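Local coordinates for COG3291: FOG: PKD repeat (Clostridium thermocellum, PDB 1WMX), which probably binds cellulose or related plant polysaccharides, this chain being the family 30 carbohydrate-binding module of CelJ, a much larger modular protein that is probably a cellulase, at residues I13-S17 and L48-R52; E83-F89 and H135-R141; D99-R105 and C157-R163. The contacts are given in a common frame with arbitrary orientation. Numbering follows the deposited sequence.

Contact 1 (I13-S17 and L48-R52); sequences IFKDS and LPTLR
Phe14 lays the face of its ring over Leu51: Leu51 CB sits 3.9 Å from the centroid of the Phe14 ring, only 7° off its normal, a close CH-pi contact. The t rotamer of Phe14 (chi1 167°, chi2 70°) carries the ring across to the backbone of 48-52, so that Phe14 CE2 lies 3.6 Å from Leu51 N and Phe14 CZ 3.6 Å from Thr50 C. The ring edge meets Pro49 O, 3.4 Å from Phe14 CZ; this buried carbonyl has no hydrogen-bonding partner. Segment 48-52 is extended throughout, whereas 13-17 turns a corner at Ile13 (phi/psi -100/-40), is extended at Phe14 and then runs on as loop. The CA atoms are 7.6 Å apart for Phe14 and Leu51 and 5.5 Å for Asp16 and Pro49. No hydrogen bond joins the two segments. The loop instead packs on the start of the strand: Asp16 O approaches Pro49 CG at 3.2 Å, and Lys15 O lies 4.0 Å from Leu48 CD1. This is packing of one aromatic side chain and a loop against a strand, between neighbours that share a pairing partner rather than bonding to each other. Both segments pair by backbone with strand 168-178, Ile13 with Ile175 and Leu51 with Phe172, while Ile13 and Leu51 also touch Leu68 of strand 64-69 in the opposing sheet.

Contact 2 (E83-F89 and H135-R141); sequences ENGYLEF and HVKIPLR
Strands 86-89 and 135-139 run antiparallel at 162°, their axes 4.3 Å apart. Leu87-Ile138 and Phe89-Val136 are hydrogen-bonded pairs (Leu87 N to Ile138 O 2.5 Å, Ile138 N to Leu87 O 2.9 Å, Phe89 N to Val136 O 3.3 Å, Val136 N to Phe89 O 2.9 Å); Tyr86-Pro139 and Glu88-Lys137 are non-hydrogen-bonded. Phe89, chi1 p, folds its ring across the neighbouring strand, CE1 3.3 Å from Val136 CG1 and CE2 4.0 Å from Ile138 CD1. On the other face, Lys137 arches over Tyr86, its NZ 4.5 Å from the ring centroid in a cation-pi contact. Where 135-139 ends and 86-89 begins, Leu140 drops into the space beside bare Gly85, and Leu140 N bonds Gly85 O (3.2 Å). Water 1 fills the next gap, linking Gly85 O (2.7 Å) to Arg141 N (2.9 Å). Arg141 then reaches across the loop, NE and NH2 each 2.9 Å from Glu83 O. The pair is a regular antiparallel one: strand 134-139 pairs with 86-93, which in turn pairs with 168-178 in one layer of the β-sandwich, while Leu87, Phe89 and Ile138 press on Ile102 of strand 101-106 in the facing sheet.

Contact 3 (D99-R105 and C157-R163); sequences DFVIGFR and CLVFSKR
Backbone hydrogen bonds set the frame: strands 101-105 and 157-161 run antiparallel at 151°, axes 4.4 Å apart. Three hydrogen-bonded pairs hold the register: Val101-Ser161 (Val101 N to Ser161 O 2.7 Å, Ser161 N to Val101 O 2.8 Å), Gly103-Val159 (Gly103 N to Val159 O 2.8 Å, Val159 N to Gly103 O 2.7 Å) and Arg105-Cys157 (Arg105 N to Cys157 O 3.0 Å, with a weak return bond from Cys157 N to Arg105 O, 3.3 Å). Ile102-Phe160 and Phe104-Leu158 are the non-hydrogen-bonded pairs between them. Apolar packing gathers on the face of Ile102, Phe104, Leu158 and Phe160: Ile102 CD1 lies 3.8 Å from Phe160 CE2, Ile102 CG1 4.2 Å from Leu158 CD1, and Phe104 CE1 4.1 Å from Leu158 CB. The one aromatic pair is edge-to-face, Phe100 (chi1 p) turning its edge to the face of Phe160, centroids 5.8 Å apart, planes at 60°. Charge closes the far end, where Arg163 NE makes a salt bridge to Asp99 OD2 at 3.1 Å while Asp99 OD1 accepts a hydrogen bond from Ser124 N, and water 2 joins Asp99 O (2.8 Å) to Arg163 N (3.0 Å). Strands 64-69 and 118-122 flank the pair, placing it in the middle of a five-stranded antiparallel sheet, one layer of the β-sandwich common among carbohydrate-binding modules.

How the contacts relate
The three contacts sample both layers of one β-sandwich. Contacts 1 and 2 reach the same sheet, their centres about 18 Å apart, and contact 3 belongs to the other, about 14 Å from the centre of contact 2 and 17 Å from that of contact 1. Between the layers Ile102 CD1 is 3.7 Å from Leu87 CD2, 3.8 Å from Ile138 CD1 and 3.9 Å from Phe89 CE2. Contact 1 joins this core through Ile13, whose CD1 lies 3.8 Å from Leu158 CD2 and 4.3 Å from Leu87 CD1. Along the chain contact 1 closes first, whereas the segments of contacts 2 and 3 alternate, interlocking the two sheets.

Contact 1 (I13-S17 and L48-R52)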
loop_
_atom_site.group_PDB
_atom_site.type_symbol
_atom_site.label_atom_id
_atom_site.label_comp_id
_atom_site.label_asym_id
_atom_site.label_seq_id
_atom_site.Cartn_x
_atom_site.Cartn_y
_atom_site.Cartn_z
ATOM N N ILE B 13 -8.584 -19.671 -1.086
ATOM C CA ILE B 13 -8.547 -18.434 -1.843
ATOM C C ILE B 13 -8.803 -18.717 -3.326
ATOM O O ILE B 13 -9.508 -17.965 -4.001
ATOM C CB ILE B 13 -7.197 -17.707 -1.636
ATOM C CG1 ILE B 13 -7.049 -17.338 -0.159
ATOM C CG2 ILE B 13 -7.141 -16.443 -2.491
ATOM C CD1 ILE B 13 -5.706 -16.735 0.203
ATOM N N PHE B 14 -8.230 -19.808 -3.827
ATOM C CA PHE B 14 -8.424 -20.207 -5.213
ATOM C C PHE B 14 -8.461 -21.714 -5.298
ATOM O O PHE B 14 -7.657 -22.399 -4.665
ATOM C CB PHE B 14 -7.292 -19.738 -6.124
ATOM C CG PHE B 14 -7.315 -20.400 -7.479
ATOM C CD1 PHE B 14 -8.320 -20.106 -8.396
ATOM C CD2 PHE B 14 -6.383 -21.386 -7.808
ATOM C CE1 PHE B 14 -8.401 -20.789 -9.619
ATOM C CE2 PHE B 14 -6.459 -22.076 -9.030
ATOM C CZ PHE B 14 -7.470 -21.775 -9.932
ATOM N N LYS B 15 -9.383 -22.228 -6.099
ATOM C CA LYS B 15 -9.489 -23.660 -6.284
ATOM C C LYS B 15 -9.642 -24.014 -7.763
ATOM O O LYS B 15 -8.765 -24.655 -8.355
ATOM C CB LYS B 15 -10.665 -24.217 -5.483
ATOM C CG LYS B 15 -10.849 -25.710 -5.653
ATOM C CD LYS B 15 -11.728 -26.294 -4.560
ATOM C CE LYS B 15 -11.795 -27.820 -4.659
ATOM N NZ LYS B 15 -12.536 -28.417 -3.508
ATOM N N ASP B 16 -10.733 -23.569 -8.371
ATOM C CA ASP B 16 -10.963 -23.896 -9.767
ATOM C C ASP B 16 -11.661 -22.816 -10.590
ATOM O O ASP B 16 -11.817 -22.974 -11.800
ATOM C CB ASP B 16 -11.788 -25.178 -9.840
ATOM C CG ASP B 16 -13.129 -25.039 -9.144
ATOM O OD1 ASP B 16 -13.909 -26.016 -9.148
ATOM O OD2 ASP B 16 -13.409 -23.950 -8.586
ATOM N N SER B 17 -12.066 -21.717 -9.956
ATOM C CA SER B 17 -12.783 -20.684 -10.682
ATOM C C SER B 17 -12.316 -19.248 -10.448
ATOM O O SER B 17 -11.620 -18.962 -9.470
ATOM C CB SER B 17 -14.276 -20.813 -10.365
ATOM O OG SER B 17 -14.469 -20.881 -8.969
ATOM N N LEU B 48 -7.282 -29.991 -12.031
ATOM C CA LEU B 48 -7.967 -28.710 -11.847
ATOM C C LEU B 48 -7.267 -27.567 -12.558
ATOM O O LEU B 48 -6.045 -27.575 -12.718
ATOM C CB LEU B 48 -8.089 -28.355 -10.359
ATOM C CG LEU B 48 -8.956 -29.271 -9.502
ATOM C CD1 LEU B 48 -9.108 -28.660 -8.129
ATOM C CD2 LEU B 48 -10.313 -29.459 -10.143
ATOM N N PRO B 49 -8.045 -26.567 -13.004
ATOM C CA PRO B 49 -7.452 -25.423 -13.694
ATOM C C PRO B 49 -6.616 -24.598 -12.724
ATOM O O PRO B 49 -6.784 -24.685 -11.508
ATOM C CB PRO B 49 -8.671 -24.668 -14.226
ATOM C CG PRO B 49 -9.730 -24.994 -13.229
ATOM C CD PRO B 49 -9.513 -26.475 -12.998
ATOM N N THR B 50 -5.709 -23.795 -13.266
ATOM C CA THR B 50 -4.847 -22.990 -12.428
ATOM C C THR B 50 -5.077 -21.487 -12.590
ATOM O O THR B 50 -5.788 -21.045 -13.494
ATOM C CB THR B 50 -3.391 -23.330 -12.720
ATOM O OG1 THR B 50 -3.097 -23.016 -14.083
ATOM C CG2 THR B 50 -3.144 -24.825 -12.495
ATOM N N LEU B 51 -4.488 -20.709 -11.689
ATOM C CA LEU B 51 -4.609 -19.264 -11.734
ATOM C C LEU B 51 -3.328 -18.720 -12.374
ATOM O O LEU B 51 -2.228 -18.931 -11.866
ATOM C CB LEU B 51 -4.782 -18.733 -10.316
ATOM C CG LEU B 51 -5.254 -17.290 -10.181
ATOM C CD1 LEU B 51 -6.587 -17.102 -10.916
ATOM C CD2 LEU B 51 -5.387 -16.952 -8.705
ATOM N N ARG B 52 -3.475 -18.020 -13.494
ATOM C CA ARG B 52 -2.330 -17.473 -14.232
ATOM C C ARG B 52 -1.962 -16.023 -13.926
ATOM O O ARG B 52 -2.767 -15.111 -14.130
ATOM C CB ARG B 52 -2.579 -17.609 -15.743
ATOM C CG ARG B 52 -1.414 -17.132 -16.645
ATOM C CD ARG B 52 -1.923 -16.830 -18.066
ATOM N NE ARG B 52 -2.822 -17.886 -18.501
ATOM C CZ ARG B 52 -3.906 -17.717 -19.246
ATOM N NH1 ARG B 52 -4.259 -16.509 -19.681
ATOM N NH2 ARG B 52 -4.668 -18.771 -19.513
#

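Contact 2 (E83-F89 and H135-R141)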
loop_
_atom_site.group_PDB
_atom_site.type_symbol
_atom_site.label_atom_id
_atom_site.label_comp_id
_atom_site.label_asym_id
_atom_site.label_seq_id
_atom_site.Cartn_x
_atom_site.Cartn_y
_atom_site.Cartn_z
ATOM N N GLU B 83 -0.347 -17.642 14.649
ATOM C CA GLU B 83 0.786 -18.230 15.404
ATOM C C GLU B 83 1.181 -19.619 14.824
ATOM O O GLU B 83 2.383 -19.953 14.824
ATOM C CB GLU B 83 0.462 -18.306 17.015
ATOM C CG GLU B 83 1.441 -17.445 17.873
ATOM C CD GLU B 83 2.608 -16.923 17.051
ATOM O OE1 GLU B 83 3.191 -15.844 17.393
ATOM O OE2 GLU B 83 2.992 -17.579 16.031
ATOM N N ASN B 84 0.293 -20.421 14.130
ATOM C CA ASN B 84 0.716 -21.722 13.587
ATOM C C ASN B 84 0.315 -21.938 12.114
ATOM O O ASN B 84 0.703 -22.932 11.499
ATOM C CB ASN B 84 0.080 -22.868 14.374
ATOM C CG ASN B 84 0.296 -22.751 15.865
ATOM O OD1 ASN B 84 1.442 -22.803 16.327
ATOM N ND2 ASN B 84 -0.754 -22.595 16.641
ATOM N N GLY B 85 -0.445 -21.011 11.557
ATOM C CA GLY B 85 -0.953 -21.146 10.167
ATOM C C GLY B 85 0.046 -20.780 9.055
ATOM O O GLY B 85 1.103 -20.191 9.286
ATOM N N TYR B 86 -0.347 -21.153 7.842
ATOM C CA TYR B 86 0.446 -20.889 6.640
ATOM C C TYR B 86 -0.440 -20.526 5.449
ATOM O O TYR B 86 -1.643 -20.804 5.437
ATOM C CB TYR B 86 1.240 -22.132 6.190
ATOM C CG TYR B 86 2.135 -22.781 7.244
ATOM C CD1 TYR B 86 1.576 -23.466 8.322
ATOM C CD2 TYR B 86 3.526 -22.703 7.125
ATOM C CE1 TYR B 86 2.398 -24.076 9.273
ATOM C CE2 TYR B 86 4.350 -23.315 8.075
ATOM C CZ TYR B 86 3.783 -24.003 9.149
ATOM O OH TYR B 86 4.578 -24.608 10.079
ATOM N N LEU B 87 0.195 -19.899 4.483
ATOM C CA LEU B 87 -0.424 -19.568 3.207
ATOM C C LEU B 87 0.160 -20.613 2.305
ATOM O O LEU B 87 1.366 -20.608 2.048
ATOM C CB LEU B 87 -0.034 -18.159 2.736
ATOM C CG LEU B 87 -0.186 -17.963 1.221
ATOM C CD1 LEU B 87 -1.662 -17.952 0.796
ATOM C CD2 LEU B 87 0.448 -16.645 0.749
ATOM N N GLU B 88 -0.653 -21.525 1.836
ATOM C CA GLU B 88 -0.127 -22.594 0.989
ATOM C C GLU B 88 -0.710 -22.526 -0.414
ATOM O O GLU B 88 -1.822 -22.033 -0.627
ATOM C CB GLU B 88 -0.445 -23.948 1.615
ATOM C CG GLU B 88 0.003 -24.045 3.075
ATOM C CD GLU B 88 -0.156 -25.441 3.649
ATOM O OE1 GLU B 88 -0.310 -25.591 4.903
ATOM O OE2 GLU B 88 -0.133 -26.448 2.870
ATOM N N PHE B 89 0.082 -23.032 -1.343
ATOM C CA PHE B 89 -0.283 -23.067 -2.758
ATOM C C PHE B 89 0.801 -23.805 -3.547
ATOM O O PHE B 89 1.925 -23.989 -3.079
ATOM C CB PHE B 89 -0.416 -21.621 -3.287
ATOM C CG PHE B 89 0.869 -20.797 -3.155
ATOM C CD1 PHE B 89 1.856 -20.867 -4.140
ATOM C CD2 PHE B 89 1.066 -19.967 -2.048
ATOM C CE1 PHE B 89 3.033 -20.115 -4.017
ATOM C CE2 PHE B 89 2.243 -19.217 -1.925
ATOM C CZ PHE B 89 3.224 -19.292 -2.909
ATOM N N HIS B 135 5.035 -27.304 -4.106
ATOM C CA HIS B 135 4.089 -26.866 -3.086
ATOM C C HIS B 135 4.868 -26.006 -2.111
ATOM O O HIS B 135 5.868 -26.445 -1.543
ATOM C CB HIS B 135 3.476 -28.061 -2.360
ATOM C CG HIS B 135 2.472 -27.634 -1.308
ATOM N ND1 HIS B 135 2.868 -27.102 -0.088
ATOM C CD2 HIS B 135 1.119 -27.654 -1.296
ATOM C CE1 HIS B 135 1.784 -26.815 0.609
ATOM N NE2 HIS B 135 0.728 -27.137 -0.098
ATOM N N VAL B 136 4.426 -24.774 -1.915
ATOM C CA VAL B 136 5.137 -23.876 -0.996
ATOM C C VAL B 136 4.228 -23.465 0.166
ATOM O O VAL B 136 3.008 -23.359 0.035
ATOM C CB VAL B 136 5.649 -22.633 -1.749
ATOM C CG1 VAL B 136 5.117 -22.576 -3.184
ATOM C CG2 VAL B 136 5.265 -21.326 -1.051
ATOM N N LYS B 137 4.855 -23.252 1.305
ATOM C CA LYS B 137 4.144 -22.847 2.517
ATOM C C LYS B 137 4.804 -21.599 3.092
ATOM O O LYS B 137 5.987 -21.614 3.442
ATOM C CB LYS B 137 4.183 -23.975 3.558
ATOM C CG LYS B 137 3.636 -25.305 3.037
ATOM C CD LYS B 137 3.083 -26.189 4.152
ATOM C CE LYS B 137 4.117 -26.508 5.230
ATOM N NZ LYS B 137 3.574 -27.370 6.298
ATOM N N ILE B 138 4.076 -20.442 2.935
ATOM C CA ILE B 138 4.513 -19.229 3.632
ATOM C C ILE B 138 3.819 -19.187 4.982
ATOM O O ILE B 138 2.593 -19.311 5.082
ATOM C CB ILE B 138 4.177 -18.028 2.774
ATOM C CG1 ILE B 138 4.887 -18.107 1.419
ATOM C CG2 ILE B 138 4.590 -16.702 3.414
ATOM C CD1 ILE B 138 4.556 -16.948 0.491
ATOM N N PRO B 139 4.242 -19.038 6.126
ATOM C CA PRO B 139 3.905 -18.866 7.526
ATOM C C PRO B 139 3.444 -17.414 7.832
ATOM O O PRO B 139 4.250 -16.460 7.800
ATOM C CB PRO B 139 5.103 -19.275 8.297
ATOM C CG PRO B 139 6.237 -19.503 7.288
ATOM C CD PRO B 139 5.735 -19.266 5.911
ATOM N N LEU B 140 2.457 -17.541 8.041
ATOM C CA LEU B 140 1.702 -16.347 8.498
ATOM C C LEU B 140 2.512 -15.541 9.514
ATOM O O LEU B 140 2.642 -14.313 9.392
ATOM C CB LEU B 140 0.381 -16.787 9.168
ATOM C CG LEU B 140 -0.627 -17.417 8.191
ATOM C CD1 LEU B 140 -2.069 -17.399 8.715
ATOM C CD2 LEU B 140 -0.677 -16.708 6.839
ATOM N N ARG B 141 2.908 -16.123 10.637
ATOM C CA ARG B 141 3.587 -15.336 11.681
ATOM C C ARG B 141 4.768 -14.572 11.049
ATOM O O ARG B 141 5.113 -13.461 11.487
ATOM C CB ARG B 141 4.092 -16.294 12.856
ATOM C CG ARG B 141 5.121 -17.380 12.392
ATOM C CD ARG B 141 5.536 -18.580 13.361
ATOM N NE ARG B 141 4.788 -19.754 13.225
ATOM C CZ ARG B 141 4.644 -20.838 12.450
ATOM N NH1 ARG B 141 5.412 -21.238 11.410
ATOM N NH2 ARG B 141 3.549 -21.556 12.661
HETATM O O HOH W 1 2.448 -18.914 11.313
#

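Contact 3 (D99-R105 and C157-R163)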
loop_
_atom_site.group_PDB
_atom_site.type_symbol
_atom_site.label_atom_id
_atom_site.label_comp_id
_atom_site.label_asym_id
_atom_site.label_seq_id
_atom_site.Cartn_x
_atom_site.Cartn_y
_atom_site.Cartn_z
ATOM N N ASP B 99 10.046 -14.193 -9.798
ATOM C CA ASP B 99 9.940 -13.651 -8.439
ATOM C C ASP B 99 9.051 -12.404 -8.437
ATOM O O ASP B 99 8.991 -11.660 -9.419
ATOM C CB ASP B 99 11.330 -13.299 -7.915
ATOM C CG ASP B 99 11.324 -12.981 -6.434
ATOM O OD1 ASP B 99 10.673 -13.732 -5.636
ATOM O OD2 ASP B 99 11.965 -11.967 -6.009
ATOM N N PHE B 100 8.368 -12.204 -7.320
ATOM C CA PHE B 100 7.461 -11.057 -7.156
ATOM C C PHE B 100 7.049 -10.929 -5.687
ATOM O O PHE B 100 7.338 -11.798 -4.862
ATOM C CB PHE B 100 6.218 -11.252 -8.038
ATOM C CG PHE B 100 5.568 -12.619 -7.873
ATOM C CD1 PHE B 100 4.737 -12.867 -6.783
ATOM C CD2 PHE B 100 5.804 -13.629 -8.809
ATOM C CE1 PHE B 100 4.146 -14.124 -6.618
ATOM C CE2 PHE B 100 5.215 -14.890 -8.648
ATOM C CZ PHE B 100 4.386 -15.138 -7.550
ATOM N N VAL B 101 6.377 -9.837 -5.371
ATOM C CA VAL B 101 5.933 -9.585 -3.995
ATOM C C VAL B 101 4.633 -10.325 -3.699
ATOM O O VAL B 101 3.738 -10.409 -4.537
ATOM C CB VAL B 101 5.704 -8.104 -3.772
ATOM C CG1 VAL B 101 5.298 -7.820 -2.323
ATOM C CG2 VAL B 101 6.959 -7.297 -4.087
ATOM N N ILE B 102 4.547 -10.857 -2.496
ATOM C CA ILE B 102 3.356 -11.592 -2.055
ATOM C C ILE B 102 3.087 -11.257 -0.591
ATOM O O ILE B 102 4.014 -11.180 0.221
ATOM C CB ILE B 102 3.580 -13.105 -2.217
ATOM C CG1 ILE B 102 2.339 -13.903 -1.782
ATOM C CG2 ILE B 102 4.772 -13.596 -1.392
ATOM C CD1 ILE B 102 2.366 -15.375 -2.196
ATOM N N GLY B 103 1.818 -11.053 -0.262
ATOM C CA GLY B 103 1.441 -10.716 1.123
ATOM C C GLY B 103 -0.075 -10.593 1.288
ATOM O O GLY B 103 -0.847 -11.147 0.506
ATOM N N PHE B 104 -0.466 -9.858 2.328
ATOM C CA PHE B 104 -1.889 -9.627 2.649
ATOM C C PHE B 104 -2.146 -8.139 2.915
ATOM O O PHE B 104 -1.228 -7.369 3.195
ATOM C CB PHE B 104 -2.289 -10.421 3.894
ATOM C CG PHE B 104 -2.274 -11.922 3.666
ATOM C CD1 PHE B 104 -3.412 -12.568 3.174
ATOM C CD2 PHE B 104 -1.122 -12.656 3.943
ATOM C CE1 PHE B 104 -3.393 -13.951 2.954
ATOM C CE2 PHE B 104 -1.100 -14.034 3.723
ATOM C CZ PHE B 104 -2.236 -14.684 3.227
ATOM N N ARG B 105 -3.406 -7.777 2.820
ATOM C CA ARG B 105 -3.871 -6.396 3.035
ATOM C C ARG B 105 -5.080 -6.466 3.937
ATOM O O ARG B 105 -5.890 -7.391 3.836
ATOM C CB ARG B 105 -4.218 -5.845 1.677
ATOM C CG ARG B 105 -4.659 -4.403 1.531
ATOM C CD ARG B 105 -5.044 -4.341 0.083
ATOM N NE ARG B 105 -5.117 -3.085 -0.616
ATOM C CZ ARG B 105 -4.164 -2.575 -1.402
ATOM N NH1 ARG B 105 -2.958 -3.157 -1.539
ATOM N NH2 ARG B 105 -4.385 -1.507 -2.157
ATOM N N CYS B 157 -7.563 -9.134 1.557
ATOM C CA CYS B 157 -7.063 -9.774 0.349
ATOM C C CYS B 157 -5.649 -10.259 0.495
ATOM O O CYS B 157 -4.916 -9.896 1.405
ATOM C CB CYS B 157 -6.992 -8.802 -0.860
ATOM S SG CYS B 157 -8.497 -7.751 -1.115
ATOM N N LEU B 158 -5.424 -11.075 -0.317
ATOM C CA LEU B 158 -4.103 -11.589 -0.622
ATOM C C LEU B 158 -3.595 -10.719 -1.731
ATOM O O LEU B 158 -4.410 -10.196 -2.528
ATOM C CB LEU B 158 -4.247 -13.066 -0.994
ATOM C CG LEU B 158 -3.092 -13.626 -1.815
ATOM C CD1 LEU B 158 -1.781 -13.722 -1.032
ATOM C CD2 LEU B 158 -3.375 -15.041 -2.327
ATOM N N VAL B 159 -2.280 -10.572 -1.758
ATOM C CA VAL B 159 -1.660 -9.686 -2.740
ATOM C C VAL B 159 -0.428 -10.308 -3.401
ATOM O O VAL B 159 0.497 -10.781 -2.740
ATOM C CB VAL B 159 -1.259 -8.391 -2.029
ATOM C CG1 VAL B 159 -1.180 -7.199 -2.976
ATOM C CG2 VAL B 159 -2.252 -7.984 -0.927
ATOM N N PHE B 160 -0.400 -9.936 -4.747
ATOM C CA PHE B 160 0.755 -10.258 -5.595
ATOM C C PHE B 160 1.143 -8.882 -6.124
ATOM O O PHE B 160 0.270 -8.057 -6.407
ATOM C CB PHE B 160 0.383 -11.157 -6.785
ATOM C CG PHE B 160 -0.090 -12.529 -6.394
ATOM C CD1 PHE B 160 -0.968 -13.230 -7.218
ATOM C CD2 PHE B 160 0.317 -13.109 -5.195
ATOM C CE1 PHE B 160 -1.439 -14.490 -6.852
ATOM C CE2 PHE B 160 -0.148 -14.364 -4.821
ATOM C CZ PHE B 160 -1.029 -15.059 -5.649
ATOM N N SER B 161 2.436 -8.629 -6.272
ATOM C CA SER B 161 2.859 -7.325 -6.739
ATOM C C SER B 161 4.254 -7.324 -7.361
ATOM O O SER B 161 5.083 -8.203 -7.094
ATOM C CB SER B 161 2.797 -6.338 -5.571
ATOM O OG SER B 161 2.976 -5.017 -6.025
ATOM N N LYS B 162 4.497 -6.311 -8.186
ATOM C CA LYS B 162 5.762 -6.163 -8.881
ATOM C C LYS B 162 6.971 -6.190 -7.968
ATOM O O LYS B 162 6.974 -5.593 -6.892
ATOM C CB LYS B 162 5.765 -4.860 -9.685
ATOM C CG LYS B 162 7.099 -4.510 -10.322
ATOM C CD LYS B 162 6.988 -3.225 -11.118
ATOM C CE LYS B 162 8.322 -2.810 -11.697
ATOM N NZ LYS B 162 9.309 -2.521 -10.619
ATOM N N ARG B 163 8.002 -6.892 -8.421
ATOM C CA ARG B 163 9.265 -6.998 -7.705
ATOM C C ARG B 163 10.289 -6.366 -8.658
ATOM O O ARG B 163 10.874 -5.325 -8.365
ATOM C CB ARG B 163 9.584 -8.469 -7.457
ATOM C CG ARG B 163 11.011 -8.771 -7.061
ATOM C CD ARG B 163 11.380 -8.242 -5.694
ATOM N NE ARG B 163 12.470 -9.026 -5.123
ATOM C CZ ARG B 163 13.494 -8.516 -4.448
ATOM N NH1 ARG B 163 13.576 -7.204 -4.253
ATOM N NH2 ARG B 163 14.433 -9.321 -3.962
HETATM O O HOH W 2 8.226 -9.108 -10.411
#